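Local coordinates for Exo beta-1,2-glucooligosaccharide sophorohydrolase (non-reducing end) (Parabacteroides distasonis ATCC 8503, PDB 5Z06), which hydrolyses linear beta-1,2-glucan and beta-1,2-glucooligosaccharides of four or more units, releasing sophorose from the non-reducing end, at residues 95-99 with 100-104; 248-251 with 252-255. All coordinates share one frame; numbering follows the deposited sequence.

Contact 1: residues 95-99 with 100-104; sequences ESMNA and AALPN
Asn98 starts a tight turn by offering two oxygens to the amides that follow it. Its side-chain OD1 accepts a hydrogen bond from Ala100 N at 3.0 Å, an Asx turn in which the donor stands 67° out of the amide plane rather than on a lone pair. With CG anti to the backbone N (chi1 168°), the amide folds over the start of the turn, and Asn98 ND2 lies 3.7 Å from Ala100 CB. The main chain supplies the rest of the polar contacts: Asn98 O takes Ala101 N at 2.9 Å, and Ala99 O takes Leu102 N at 3.2 Å. A water molecule bridges the carbonyls of Ala99 and Leu102, donating weakly to both.

The apolar contacts centre on Met97, whose side chain crosses that of Leu102 at about a right angle. Met97 SD lies 3.6 Å from Leu102 CD2. The bend at the end of the thioether (chi3 -64°) turns Met97 CE across the turn, 3.7 Å from Ala101 CB and 3.5 Å from Leu102 N. Ala99 CB brushes Leu102 CD1 more loosely.

Beyond the turn, Met97 and Ala101 both touch Tyr170, and Tyr58 OH is hydrogen-bonded to Ala101 O. Successive i to i+3 bonds introduced by an Asx turn make this a short 3-10 turn, here in the connection between strands 86-93 and 104-109, which belong to different antiparallel sheets.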
loop_
_atom_site.group_PDB
_atom_site.type_symbol
_atom_site.label_atom_id
_atom_site.label_comp_id
_atom_site.label_asym_id
_atom_site.label_seq_id
_atom_site.Cartn_x
_atom_site.Cartn_y
_atom_site.Cartn_z
ATOM N N GLU A 95 0.438 34.345 -17.553
ATOM C CA GLU A 95 0.329 35.624 -18.281
ATOM C C GLU A 95 -0.644 35.498 -19.439
ATOM O O GLU A 95 -0.922 34.390 -19.914
ATOM C CB GLU A 95 1.673 36.060 -18.886
ATOM C CG GLU A 95 2.903 35.917 -18.005
ATOM C CD GLU A 95 2.947 36.866 -16.822
ATOM O OE1 GLU A 95 2.008 37.681 -16.624
ATOM O OE2 GLU A 95 3.941 36.774 -16.067
ATOM N N SER A 96 -1.150 36.645 -19.895
ATOM C CA SER A 96 -1.831 36.724 -21.180
ATOM C C SER A 96 -0.865 36.295 -22.235
ATOM O O SER A 96 0.335 36.523 -22.123
ATOM C CB SER A 96 -2.304 38.134 -21.486
ATOM O OG SER A 96 -3.370 38.461 -20.630
ATOM N N MET A 97 -1.386 35.635 -23.249
ATOM C CA MET A 97 -0.547 35.104 -24.304
ATOM C C MET A 97 -1.373 34.865 -25.529
ATOM O O MET A 97 -2.579 34.672 -25.455
ATOM C CB MET A 97 0.089 33.773 -23.885
ATOM C CG MET A 97 -0.913 32.684 -23.505
ATOM S SD MET A 97 -0.173 31.157 -22.921
ATOM C CE MET A 97 0.712 30.604 -24.370
ATOM N N ASN A 98 -0.693 34.854 -26.655
ATOM C CA ASN A 98 -1.270 34.362 -27.877
ATOM C C ASN A 98 -1.699 32.902 -27.639
ATOM O O ASN A 98 -0.858 32.035 -27.392
ATOM C CB ASN A 98 -0.236 34.492 -28.999
ATOM C CG ASN A 98 -0.618 33.740 -30.251
ATOM O OD1 ASN A 98 -1.795 33.449 -30.493
ATOM N ND2 ASN A 98 0.392 33.413 -31.071
ATOM N N ALA A 99 -3.009 32.657 -27.710
ATOM C CA ALA A 99 -3.587 31.307 -27.620
ATOM C C ALA A 99 -2.894 30.250 -28.505
ATOM O O ALA A 99 -2.781 29.099 -28.114
ATOM C CB ALA A 99 -5.081 31.357 -27.931
ATOM N N ALA A 100 -2.422 30.635 -29.683
ATOM C CA ALA A 100 -1.696 29.704 -30.566
ATOM C C ALA A 100 -0.346 29.203 -30.015
ATOM O O ALA A 100 0.183 28.212 -30.502
ATOM C CB ALA A 100 -1.479 30.346 -31.933
ATOM N N ALA A 101 0.229 29.925 -29.052
ATOM C CA ALA A 101 1.506 29.548 -28.430
ATOM C C ALA A 101 1.315 28.464 -27.361
ATOM O O ALA A 101 2.285 27.805 -26.968
ATOM C CB ALA A 101 2.176 30.766 -27.818
ATOM N N LEU A 102 0.066 28.294 -26.912
ATOM C CA LEU A 102 -0.338 27.178 -26.056
ATOM C C LEU A 102 0.043 25.855 -26.682
ATOM O O LEU A 102 0.206 25.778 -27.909
ATOM C CB LEU A 102 -1.839 27.160 -25.804
ATOM C CG LEU A 102 -2.446 28.272 -24.967
ATOM C CD1 LEU A 102 -3.955 28.182 -25.100
ATOM C CD2 LEU A 102 -2.012 28.138 -23.514
ATOM N N PRO A 103 0.179 24.806 -25.843
ATOM C CA PRO A 103 0.693 23.555 -26.378
ATOM C C PRO A 103 -0.279 22.812 -27.293
ATOM O O PRO A 103 -1.484 23.026 -27.249
ATOM C CB PRO A 103 0.992 22.735 -25.118
ATOM C CG PRO A 103 1.036 23.721 -24.003
ATOM C CD PRO A 103 0.040 24.746 -24.377
ATOM N N ASN A 104 0.277 21.979 -28.150
ATOM C CA ASN A 104 -0.483 20.922 -28.768
ATOM C C ASN A 104 -0.513 19.752 -27.789
ATOM O O ASN A 104 0.403 19.561 -26.986
ATOM C CB ASN A 104 0.125 20.483 -30.100
ATOM C CG ASN A 104 0.092 21.584 -31.160
ATOM O OD1 ASN A 104 -0.693 22.534 -31.079
ATOM N ND2 ASN A 104 0.959 21.460 -32.149
HETATM O O HOH W 1 -2.950 25.766 -28.906
#

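Contact 2: residues 248-251 with 252-255; sequences LGEV and GKKA
Lys253 lies beside Glu250 and across Leu248, and its aliphatic stem makes most of the contact. Lys253 CB faces the Glu250 carbonyl, 3.8 Å from Glu250 O, and also approaches Glu250 CG. The next atom, Lys253 CG, meets Leu248 CD1 at 4.2 Å, where the two side chains cross nearly at right angles. A bend at chi2 (62°) then carries the chain obliquely past the extended Glu250 side chain, bringing Lys253 CD to 4.0 Å from Glu250 OE2 and Lys253 CE to the same distance from Glu250 OE1. At the tip, Lys253 NZ stays 4.6 Å from Glu250 OE2, so the opposite charges are neighbours without forming a salt bridge; the lysine instead makes a cation-pi interaction with Phe226. A methionine in its place would probably leave the Glu250 carboxylate without its nearby positive charge and Phe226 without its cation. Leu248 CD1 also reaches Ala255 CB, at 4.3 Å. Thr279 OG1 ties the turn from outside, bonded to both Glu250 O and Lys253 N. The turn joins strand 243-247 to strand 254-262, with Leu248 and Ala255 packing on strands 204-210 and 219-225, while the Ala255 backbone pairs with Ala277 of strand 275-278.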
loop_
_atom_site.group_PDB
_atom_site.type_symbol
_atom_site.label_atom_id
_atom_site.label_comp_id
_atom_site.label_asym_id
_atom_site.label_seq_id
_atom_site.Cartn_x
_atom_site.Cartn_y
_atom_site.Cartn_z
ATOM N N LEU A 248 0.924 19.324 9.350
ATOM C CA LEU A 248 1.351 20.705 9.606
ATOM C C LEU A 248 2.849 20.819 9.741
ATOM O O LEU A 248 3.412 21.852 9.433
ATOM C CB LEU A 248 0.705 21.254 10.887
ATOM C CG LEU A 248 -0.818 21.275 10.805
ATOM C CD1 LEU A 248 -1.428 21.419 12.188
ATOM C CD2 LEU A 248 -1.273 22.389 9.880
ATOM N N GLY A 249 3.491 19.766 10.221
ATOM C CA GLY A 249 4.935 19.772 10.446
ATOM C C GLY A 249 5.392 20.674 11.570
ATOM O O GLY A 249 6.556 20.946 11.662
ATOM N N GLU A 250 4.477 21.079 12.449
ATOM C CA GLU A 250 4.723 22.088 13.450
ATOM C C GLU A 250 3.974 21.719 14.722
ATOM O O GLU A 250 2.800 21.323 14.677
ATOM C CB GLU A 250 4.222 23.415 12.925
ATOM C CG GLU A 250 4.324 24.552 13.923
ATOM C CD GLU A 250 4.135 25.919 13.287
ATOM O OE1 GLU A 250 3.961 25.994 12.050
ATOM O OE2 GLU A 250 4.157 26.915 14.049
ATOM N N VAL A 251 4.660 21.851 15.845
ATOM C CA VAL A 251 4.122 21.496 17.137
ATOM C C VAL A 251 3.487 22.719 17.789
ATOM O O VAL A 251 3.970 23.831 17.647
ATOM C CB VAL A 251 5.212 20.934 18.055
ATOM C CG1 VAL A 251 4.592 20.352 19.323
ATOM C CG2 VAL A 251 5.997 19.850 17.325
ATOM N N GLY A 252 2.407 22.492 18.526
ATOM C CA GLY A 252 1.690 23.565 19.212
ATOM C C GLY A 252 0.866 24.395 18.257
ATOM O O GLY A 252 0.549 25.519 18.545
ATOM N N LYS A 253 0.500 23.829 17.127
ATOM C CA LYS A 253 -0.175 24.568 16.086
ATOM C C LYS A 253 -1.615 24.184 16.089
ATOM O O LYS A 253 -1.947 22.988 15.967
ATOM C CB LYS A 253 0.424 24.243 14.726
ATOM C CG LYS A 253 -0.102 25.102 13.592
ATOM C CD LYS A 253 0.213 26.590 13.760
ATOM C CE LYS A 253 0.208 27.263 12.384
ATOM N NZ LYS A 253 0.225 28.757 12.394
ATOM N N LYS A 254 -2.465 25.196 16.235
ATOM C CA LYS A 254 -3.893 25.017 16.220
ATOM C C LYS A 254 -4.375 25.167 14.796
ATOM O O LYS A 254 -3.939 26.063 14.078
ATOM C CB LYS A 254 -4.590 26.044 17.116
ATOM C CG LYS A 254 -6.101 25.874 17.124
ATOM C CD LYS A 254 -6.730 26.417 18.405
ATOM C CE LYS A 254 -8.179 25.963 18.538
ATOM N NZ LYS A 254 -8.881 26.634 19.671
ATOM N N ALA A 255 -5.260 24.271 14.383
ATOM C CA ALA A 255 -5.912 24.393 13.082
ATOM C C ALA A 255 -7.367 23.976 13.177
ATOM O O ALA A 255 -7.732 23.119 13.973
ATOM C CB ALA A 255 -5.185 23.581 12.015
#

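Overall arrangement
Both contacts show side chains a few residues apart meeting within a short connection between strands; contact 1 adds hydrogen bonds of its own, whereas contact 2 relies on packing and on an outside partner. Their centres are 41 Å apart and their nearest atoms about 30 Å, so neither touches the other. The centre of contact 1, at the periphery, is about 40 Å from the centre of the chain, that of contact 2 about 27 Å, in an all-beta region that resembles a fibronectin type III fold. No residue of either belongs to the calcium site of Glu12, Asn13, Thr49, Asn52 and Asp175, although strand 169-180, which carries Asp175, also packs against contact 1.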